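Local coordinates for MerB2 (Bacillus megaterium, PDB 5C17), which probably acts as an alkylmercury lyase, splitting the carbon-mercury bond of organomercurials, and here carries a mercury(II) ion in its pocket, at residues 28-33 against 111-116; 67-72 against 99-104; 80-85 against 107-112. All blocks are in the same frame, centred on the assembly; numbering follows the deposited sequence.

Contact 1. Residues 28-33 against 111-116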
loop_
_atom_site.group_PDB
_atom_site.type_symbol
_atom_site.label_atom_id
_atom_site.label_comp_id
_atom_site.label_asym_id
_atom_site.label_seq_id
_atom_site.Cartn_x
_atom_site.Cartn_y
_atom_site.Cartn_z
ATOM N N THR A 28 0.162 -14.755 4.226
ATOM C CA THR A 28 0.714 -15.048 5.527
ATOM C C THR A 28 1.477 -13.831 6.059
ATOM O O THR A 28 1.343 -13.443 7.234
ATOM C CB THR A 28 1.594 -16.316 5.471
ATOM O OG1 THR A 28 0.804 -17.409 4.967
ATOM C CG2 THR A 28 2.100 -16.668 6.840
ATOM N N ILE A 29 2.257 -13.195 5.195
ATOM C CA ILE A 29 3.021 -12.020 5.613
ATOM C C ILE A 29 2.071 -10.857 5.950
ATOM O O ILE A 29 2.138 -10.245 7.020
ATOM C CB ILE A 29 4.003 -11.567 4.521
ATOM C CG1 ILE A 29 5.066 -12.644 4.268
ATOM C CG2 ILE A 29 4.677 -10.261 4.933
ATOM C CD1 ILE A 29 5.929 -12.403 3.008
ATOM N N PHE A 30 1.176 -10.567 5.014
ATOM C CA PHE A 30 0.280 -9.411 5.086
ATOM C C PHE A 30 -0.572 -9.446 6.348
ATOM O O PHE A 30 -0.657 -8.460 7.079
ATOM C CB PHE A 30 -0.576 -9.395 3.823
ATOM C CG PHE A 30 -1.511 -8.214 3.698
ATOM C CD1 PHE A 30 -1.032 -6.942 3.384
ATOM C CD2 PHE A 30 -2.876 -8.394 3.834
ATOM C CE1 PHE A 30 -1.909 -5.873 3.229
ATOM C CE2 PHE A 30 -3.757 -7.335 3.669
ATOM C CZ PHE A 30 -3.273 -6.077 3.371
ATOM N N PHE A 31 -1.190 -10.594 6.630
ATOM C CA PHE A 31 -2.064 -10.652 7.782
ATOM C C PHE A 31 -1.259 -10.669 9.110
ATOM O O PHE A 31 -1.766 -10.248 10.145
ATOM C CB PHE A 31 -3.062 -11.808 7.630
ATOM C CG PHE A 31 -4.029 -11.604 6.470
ATOM C CD1 PHE A 31 -4.893 -10.513 6.456
ATOM C CD2 PHE A 31 -4.046 -12.473 5.384
ATOM C CE1 PHE A 31 -5.761 -10.306 5.395
ATOM C CE2 PHE A 31 -4.929 -12.270 4.323
ATOM C CZ PHE A 31 -5.774 -11.182 4.331
ATOM N N SER A 32 0.004 -11.094 9.080
ATOM C CA SER A 32 0.869 -10.971 10.253
ATOM C C SER A 32 1.208 -9.493 10.521
ATOM O O SER A 32 1.156 -9.034 11.661
ATOM C CB SER A 32 2.147 -11.786 10.055
ATOM O OG SER A 32 2.952 -11.759 11.210
ATOM N N ILE A 33 1.549 -8.749 9.472
ATOM C CA ILE A 33 1.821 -7.317 9.599
ATOM C C ILE A 33 0.574 -6.608 10.160
ATOM O O ILE A 33 0.691 -5.734 11.019
ATOM C CB ILE A 33 2.232 -6.712 8.234
ATOM C CG1 ILE A 33 3.546 -7.350 7.723
ATOM C CG2 ILE A 33 2.389 -5.204 8.322
ATOM C CD1 ILE A 33 4.707 -7.296 8.685
ATOM N N THR A 111 -10.354 -0.890 3.109
ATOM C CA THR A 111 -11.257 -1.773 2.396
ATOM C C THR A 111 -10.759 -3.203 2.437
ATOM O O THR A 111 -11.518 -4.126 2.745
ATOM C CB THR A 111 -11.396 -1.298 0.953
ATOM O OG1 THR A 111 -11.899 0.037 0.983
ATOM C CG2 THR A 111 -12.323 -2.208 0.152
ATOM N N ALA A 112 -9.477 -3.405 2.151
ATOM C CA ALA A 112 -8.939 -4.758 2.066
ATOM C C ALA A 112 -8.990 -5.481 3.412
ATOM O O ALA A 112 -9.254 -6.678 3.468
ATOM C CB ALA A 112 -7.518 -4.718 1.529
ATOM N N LEU A 113 -8.733 -4.747 4.493
ATOM C CA LEU A 113 -8.695 -5.331 5.832
ATOM C C LEU A 113 -10.051 -5.297 6.529
ATOM O O LEU A 113 -10.191 -5.814 7.645
ATOM C CB LEU A 113 -7.653 -4.617 6.691
ATOM C CG LEU A 113 -6.205 -4.789 6.237
ATOM C CD1 LEU A 113 -5.286 -3.849 7.005
ATOM C CD2 LEU A 113 -5.771 -6.242 6.423
ATOM N N VAL A 114 -11.048 -4.736 5.844
ATOM C CA VAL A 114 -12.406 -4.614 6.373
ATOM C C VAL A 114 -12.409 -3.950 7.739
ATOM O O VAL A 114 -12.866 -4.537 8.737
ATOM C CB VAL A 114 -13.110 -5.981 6.476
ATOM C CG1 VAL A 114 -14.620 -5.768 6.601
ATOM C CG2 VAL A 114 -12.781 -6.847 5.256
ATOM N N ALA A 115 -11.884 -2.737 7.787
ATOM C CA ALA A 115 -11.590 -2.103 9.053
ATOM C C ALA A 115 -11.742 -0.600 8.960
ATOM O O ALA A 115 -11.204 0.020 8.055
ATOM C CB ALA A 115 -10.167 -2.436 9.468
ATOM N N ASP A 116 -12.439 -0.001 9.915
ATOM C CA ASP A 116 -12.408 1.444 10.043
ATOM C C ASP A 116 -10.957 1.899 10.225
ATOM O O ASP A 116 -10.140 1.177 10.805
ATOM C CB ASP A 116 -13.205 1.909 11.261
ATOM C CG ASP A 116 -14.703 1.773 11.086
ATOM O OD1 ASP A 116 -15.159 1.351 10.009
ATOM O OD2 ASP A 116 -15.418 2.129 12.039
#
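With CG of Phe-30 anti to the backbone N (chi1 -177°), the ring reaches straight out from helix 22-34 toward Leu-113, whose CG stands anti to its own carbonyl carbon (chi1 -66°) and sends the CD2 branch forward to meet it. That one methyl carries the side-chain contact. Leu-113 CD2 lies 3.6 Å from Phe-30 CE2 and 3.9 Å from Phe-30 CZ, approaching the ring obliquely. It meets Phe-31 more loosely, with CD2 at 4.2 Å from Phe-31 CE1, again on a slant. The two phenylalanines also touch each other: Phe-30 CD2 sits 3.8 Å above the plane of the Phe-31 ring, displaced toward its rim. The contact thus joins a helix of the winged-helix-like N-terminal part, as in other MerB proteins, to the C-terminal end of helix 103-113. That end closes in a Schellman motif, Val-114 taking a positive phi of 53° and its N bonding back to Thr-111 O at 3.2 Å. No hydrogen bond crosses the interface, which is small and apolar. Leu-80 and Leu-208 also touch the Phe-30 side chain, while Leu-113 leans in addition on Leu-93 of strand 89-93.

Contact 2. Residues 67-72 against 99-104. With HG (mercury (II) ion), chain B.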
loop_
_atom_site.group_PDB
_atom_site.type_symbol
_atom_site.label_atom_id
_atom_site.label_comp_id
_atom_site.label_asym_id
_atom_site.label_seq_id
_atom_site.Cartn_x
_atom_site.Cartn_y
_atom_site.Cartn_z
ATOM N N MET A 67 7.578 -5.602 -3.002
ATOM C CA MET A 67 6.227 -5.930 -2.563
ATOM C C MET A 67 6.176 -6.323 -1.102
ATOM O O MET A 67 5.100 -6.339 -0.496
ATOM C CB MET A 67 5.646 -7.040 -3.429
ATOM C CG MET A 67 5.336 -6.566 -4.836
ATOM S SD MET A 67 4.844 -7.882 -5.955
ATOM C CE MET A 67 3.305 -8.361 -5.189
ATOM N N ILE A 68 7.347 -6.637 -0.561
ATOM C CA ILE A 68 7.579 -6.748 0.875
ATOM C C ILE A 68 8.831 -5.942 1.176
ATOM O O ILE A 68 9.651 -5.690 0.281
ATOM C CB ILE A 68 7.744 -8.213 1.355
ATOM C CG1 ILE A 68 9.007 -8.853 0.759
ATOM C CG2 ILE A 68 6.504 -9.030 1.008
ATOM C CD1 ILE A 68 9.280 -10.247 1.272
ATOM N N VAL A 69 8.949 -5.527 2.430
ATOM C CA VAL A 69 10.097 -4.757 2.907
ATOM C C VAL A 69 10.724 -5.483 4.071
ATOM O O VAL A 69 10.024 -5.920 4.975
ATOM C CB VAL A 69 9.710 -3.313 3.317
ATOM C CG1 VAL A 69 10.836 -2.621 4.106
ATOM C CG2 VAL A 69 9.347 -2.519 2.086
ATOM N N ARG A 70 12.047 -5.601 4.020
ATOM C CA ARG A 70 12.812 -6.207 5.100
ATOM C C ARG A 70 13.723 -5.172 5.707
ATOM O O ARG A 70 14.339 -4.387 4.988
ATOM C CB ARG A 70 13.669 -7.372 4.588
ATOM C CG ARG A 70 12.847 -8.587 4.169
ATOM C CD ARG A 70 13.696 -9.742 3.656
ATOM N NE ARG A 70 14.374 -9.431 2.396
ATOM C CZ ARG A 70 14.941 -10.340 1.606
ATOM N NH1 ARG A 70 15.544 -9.973 0.482
ATOM N NH2 ARG A 70 14.914 -11.625 1.935
ATOM N N GLU A 71 13.791 -5.160 7.031
ATOM C CA GLU A 71 14.758 -4.319 7.711
ATOM C C GLU A 71 16.170 -4.832 7.490
ATOM O O GLU A 71 16.364 -5.868 6.867
ATOM C CB GLU A 71 14.463 -4.236 9.201
ATOM C CG GLU A 71 13.261 -3.393 9.486
ATOM C CD GLU A 71 13.221 -2.898 10.906
ATOM O OE1 GLU A 71 13.537 -1.709 11.158
ATOM O OE2 GLU A 71 12.855 -3.706 11.772
ATOM N N ALA A 72 17.156 -4.097 7.998
ATOM C CA ALA A 72 18.556 -4.439 7.762
ATOM C C ALA A 72 18.865 -5.842 8.257
ATOM O O ALA A 72 19.648 -6.550 7.626
ATOM C CB ALA A 72 19.479 -3.437 8.428
ATOM N N PHE A 99 1.334 1.748 9.530
ATOM C CA PHE A 99 1.711 2.753 8.549
ATOM C C PHE A 99 1.444 2.231 7.156
ATOM O O PHE A 99 1.313 1.026 6.952
ATOM C CB PHE A 99 3.185 3.115 8.720
ATOM C CG PHE A 99 3.505 3.635 10.079
ATOM C CD1 PHE A 99 3.868 2.765 11.095
ATOM C CD2 PHE A 99 3.423 4.996 10.359
ATOM C CE1 PHE A 99 4.148 3.248 12.367
ATOM C CE2 PHE A 99 3.715 5.474 11.633
ATOM C CZ PHE A 99 4.078 4.590 12.631
ATOM N N ALA A 100 1.323 3.159 6.208
ATOM C CA ALA A 100 1.093 2.787 4.822
ATOM C C ALA A 100 2.183 3.354 3.925
ATOM O O ALA A 100 2.714 4.447 4.182
ATOM C CB ALA A 100 -0.261 3.287 4.352
ATOM N N TRP A 101 2.481 2.646 2.837
ATOM C CA TRP A 101 3.545 3.073 1.930
ATOM C C TRP A 101 3.198 4.324 1.118
ATOM O O TRP A 101 4.104 5.011 0.666
ATOM C CB TRP A 101 3.928 1.957 0.974
ATOM C CG TRP A 101 4.594 0.790 1.636
ATOM C CD1 TRP A 101 5.090 0.728 2.901
ATOM C CD2 TRP A 101 4.836 -0.485 1.048
ATOM N NE1 TRP A 101 5.624 -0.518 3.145
ATOM C CE2 TRP A 101 5.491 -1.278 2.016
ATOM C CE3 TRP A 101 4.586 -1.034 -0.209
ATOM C CZ2 TRP A 101 5.853 -2.590 1.768
ATOM C CZ3 TRP A 101 4.958 -2.336 -0.455
ATOM C CH2 TRP A 101 5.588 -3.099 0.526
ATOM N N CYS A 102 1.912 4.603 0.905
ATOM C CA CYS A 102 1.506 5.769 0.130
ATOM C C CYS A 102 0.063 6.139 0.447
ATOM O O CYS A 102 -0.648 5.434 1.162
ATOM C CB CYS A 102 1.662 5.513 -1.373
ATOM S SG CYS A 102 0.411 4.394 -2.051
ATOM N N ALA A 103 -0.371 7.241 -0.141
ATOM C CA ALA A 103 -1.721 7.757 0.069
ATOM C C ALA A 103 -2.791 6.759 -0.356
ATOM O O ALA A 103 -3.807 6.594 0.315
ATOM C CB ALA A 103 -1.891 9.039 -0.696
ATOM N N ILE A 104 -2.595 6.115 -1.493
ATOM C CA ILE A 104 -3.599 5.152 -1.944
ATOM C C ILE A 104 -3.718 4.018 -0.932
ATOM O O ILE A 104 -4.836 3.607 -0.597
ATOM C CB ILE A 104 -3.290 4.608 -3.342
ATOM C CG1 ILE A 104 -3.451 5.727 -4.383
ATOM C CG2 ILE A 104 -4.207 3.447 -3.668
ATOM C CD1 ILE A 104 -2.994 5.336 -5.776
HETATM HG HG HG B . 1.450 2.398 -2.802
HETATM O O HOH W 1 1.267 0.030 -2.138
#
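Trp-101 presses its six-membered ring against the backbone carbonyl of Met-67 and the side chain of Val-69, linking the outer strand 68-70 of the antiparallel sheet to the turn that leads from strand 96-100 into helix 103-113. The close part is confined to the far end of the indole. Met-67 O lies at the ring edge, near its plane, 3.4 Å from Trp-101 CH2, where a carbon atom of the ring rim meets a backbone carbonyl. Beside it Val-69 CG2 packs at 3.5 Å from Trp-101 CZ2, oblique to the ring, as the two side chains run past one another in opposite directions. Trp-101 CG is anti to its carbonyl carbon (chi1 -68°), which swings the indole across to the strand. On the loose side the chain leaves: beyond Val-69 it runs on to Glu-71 and Ala-72, which are exposed. Trp-160 and Ala-161 of helix 160-164 also touch the indole. Replacing Trp-101 by an alanine would probably strip Val-69 CG2 and the Met-67 carbonyl of their aromatic neighbour and open a gap beside helix 160-164. The next residue, Cys-102, occupies the N-cap position of helix 103-113 and shares the mercury ion with Cys-165. Its SG binds the metal at 2.4 Å, and a water oxygen lies 2.5 Å from the same mercury.

Contact 3. Residues 80-85 against 107-112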
loop_
_atom_site.group_PDB
_atom_site.type_symbol
_atom_site.label_atom_id
_atom_site.label_comp_id
_atom_site.label_asym_id
_atom_site.label_seq_id
_atom_site.Cartn_x
_atom_site.Cartn_y
_atom_site.Cartn_z
ATOM N N LEU A 80 2.697 -5.176 0.673
ATOM C CA LEU A 80 1.526 -4.748 -0.092
ATOM C C LEU A 80 0.947 -3.438 0.438
ATOM O O LEU A 80 -0.276 -3.269 0.474
ATOM C CB LEU A 80 0.455 -5.843 -0.116
ATOM C CG LEU A 80 0.936 -7.203 -0.632
ATOM C CD1 LEU A 80 -0.171 -8.191 -0.579
ATOM C CD2 LEU A 80 1.486 -7.143 -2.038
ATOM N N GLY A 81 1.834 -2.523 0.823
ATOM C CA GLY A 81 1.428 -1.182 1.257
ATOM C C GLY A 81 1.302 -0.987 2.756
ATOM O O GLY A 81 1.211 0.139 3.219
ATOM N N LEU A 82 1.280 -2.081 3.509
ATOM C CA LEU A 82 1.075 -2.040 4.946
ATOM C C LEU A 82 2.418 -2.249 5.659
ATOM O O LEU A 82 3.180 -3.130 5.284
ATOM C CB LEU A 82 0.110 -3.158 5.335
ATOM C CG LEU A 82 -0.314 -3.228 6.799
ATOM C CD1 LEU A 82 -1.090 -1.989 7.223
ATOM C CD2 LEU A 82 -1.138 -4.495 7.042
ATOM N N SER A 83 2.672 -1.475 6.710
ATOM C CA SER A 83 3.976 -1.460 7.366
ATOM C C SER A 83 3.858 -1.346 8.881
ATOM O O SER A 83 3.056 -0.572 9.402
ATOM C CB SER A 83 4.771 -0.247 6.853
ATOM O OG SER A 83 6.047 -0.162 7.451
ATOM N N ILE A 84 4.696 -2.103 9.590
ATOM C CA ILE A 84 4.787 -1.878 11.024
ATOM C C ILE A 84 5.773 -0.754 11.335
ATOM O O ILE A 84 5.670 -0.139 12.391
ATOM C CB ILE A 84 5.099 -3.165 11.834
ATOM C CG1 ILE A 84 6.470 -3.746 11.475
ATOM C CG2 ILE A 84 4.015 -4.180 11.592
ATOM C CD1 ILE A 84 6.895 -4.900 12.370
ATOM N N ILE A 85 6.700 -0.462 10.424
ATOM C CA ILE A 85 7.681 0.598 10.658
ATOM C C ILE A 85 7.204 1.922 10.055
ATOM O O ILE A 85 6.428 1.929 9.092
ATOM C CB ILE A 85 9.096 0.212 10.159
ATOM C CG1 ILE A 85 9.098 -0.088 8.663
ATOM C CG2 ILE A 85 9.630 -0.976 10.974
ATOM C CD1 ILE A 85 10.516 -0.206 8.053
ATOM N N LEU A 107 -6.071 4.180 2.179
ATOM C CA LEU A 107 -7.504 3.974 1.989
ATOM C C LEU A 107 -7.800 2.566 1.483
ATOM O O LEU A 107 -8.720 1.894 1.973
ATOM C CB LEU A 107 -8.050 5.047 1.049
ATOM C CG LEU A 107 -8.096 6.441 1.700
ATOM C CD1 LEU A 107 -8.214 7.517 0.673
ATOM C CD2 LEU A 107 -9.222 6.563 2.710
ATOM N N GLU A 108 -7.025 2.086 0.520
ATOM C CA GLU A 108 -7.305 0.747 0.021
ATOM C C GLU A 108 -7.107 -0.311 1.100
ATOM O O GLU A 108 -7.799 -1.323 1.078
ATOM C CB GLU A 108 -6.547 0.436 -1.263
ATOM C CG GLU A 108 -5.203 -0.123 -1.083
ATOM C CD GLU A 108 -4.529 -0.511 -2.387
ATOM O OE1 GLU A 108 -5.062 -0.199 -3.472
ATOM O OE2 GLU A 108 -3.456 -1.135 -2.321
ATOM N N LEU A 109 -6.208 -0.077 2.053
ATOM C CA LEU A 109 -6.027 -1.036 3.139
ATOM C C LEU A 109 -7.254 -1.098 4.053
ATOM O O LEU A 109 -7.553 -2.144 4.619
ATOM C CB LEU A 109 -4.750 -0.724 3.919
ATOM C CG LEU A 109 -3.443 -1.001 3.181
ATOM C CD1 LEU A 109 -2.268 -0.374 3.908
ATOM C CD2 LEU A 109 -3.226 -2.493 3.002
ATOM N N SER A 110 -7.957 0.013 4.219
ATOM C CA SER A 110 -9.181 0.019 5.011
ATOM C C SER A 110 -10.175 -0.974 4.421
ATOM O O SER A 110 -10.765 -1.803 5.122
ATOM C CB SER A 110 -9.794 1.426 5.048
ATOM O OG SER A 110 -11.042 1.426 5.720
ATOM N N THR A 111 -10.354 -0.890 3.109
ATOM C CA THR A 111 -11.257 -1.773 2.396
ATOM C C THR A 111 -10.759 -3.203 2.437
ATOM O O THR A 111 -11.518 -4.126 2.745
ATOM C CB THR A 111 -11.396 -1.298 0.953
ATOM O OG1 THR A 111 -11.899 0.037 0.983
ATOM C CG2 THR A 111 -12.323 -2.208 0.152
ATOM N N ALA A 112 -9.477 -3.405 2.151
ATOM C CA ALA A 112 -8.939 -4.758 2.066
ATOM C C ALA A 112 -8.990 -5.481 3.412
ATOM O O ALA A 112 -9.254 -6.678 3.468
ATOM C CB ALA A 112 -7.518 -4.718 1.529
HETATM O O HOH W 2 -1.998 -1.077 -0.147
#
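Leu-82 and Leu-109 bring the backbones of 80-85 and 107-112 nearest, their CA atoms 7.4 Å apart, with a tight turn and short strand facing one side of helix 103-113. Leu-80 and Gly-81 both have positive phi (53° and 97°) and form the two-residue type I' turn between strands 76-79 and 82-83. At Gly-81 a side chain would collide with the carbonyl O of Leu-80 and point toward Leu-109. Leu-109 fills this side instead: its CD1 lies 3.6 Å from Gly-81 O, and its CD2 is 4.0 Å from Leu-80 O. The same CD1 meets Leu-82 CD1 at 3.9 Å, the two leucines meeting at a slant. With chi1 at -70° CG lies beside the backbone N, and both methyls of the Leu-109 fork face the turn. A water bridges the two segments, donating to Leu-80 O at 2.9 Å and to Glu-108 OE2 at 2.6 Å, and so ties the buried carboxylate to the turn. Phe-200 and Leu-204 of helix 194-207 pack against the same glutamate side chain. Farther along, Ser-83 OG donates to Ile-85 O at 2.7 Å, bracing the chain as it leaves the strand. Such packing of a β-hairpin turn on a neighbouring helix here sets the hairpin against the helix whose N-cap cysteine binds the mercury.

In the fold
The second segments of all three contacts reach helix 103-113: contact 2 at its N-terminal start, contacts 3 and 1 farther along, overlapping at Thr-111 and Ala-112. Contacts 1 and 3 lie closest, with centres about 7 Å apart, and touch directly where Phe-30 CZ packs 3.6 Å from Leu-109 CD2. Contacts 2 and 3, about 9 Å apart between centres, are joined through the sheet by probable hydrogen bonds, Trp-101 N to Gly-81 O at 2.8 Å and Ser-83 N to Phe-99 O at 2.9 Å. Contact 2 holds the mercury ligand Cys-102; contact 3 comes next to it, with Gly-81 CA 5.4 Å from the mercury ion, whereas the Phe-30 side chain of contact 1 stays about 11 Å from it.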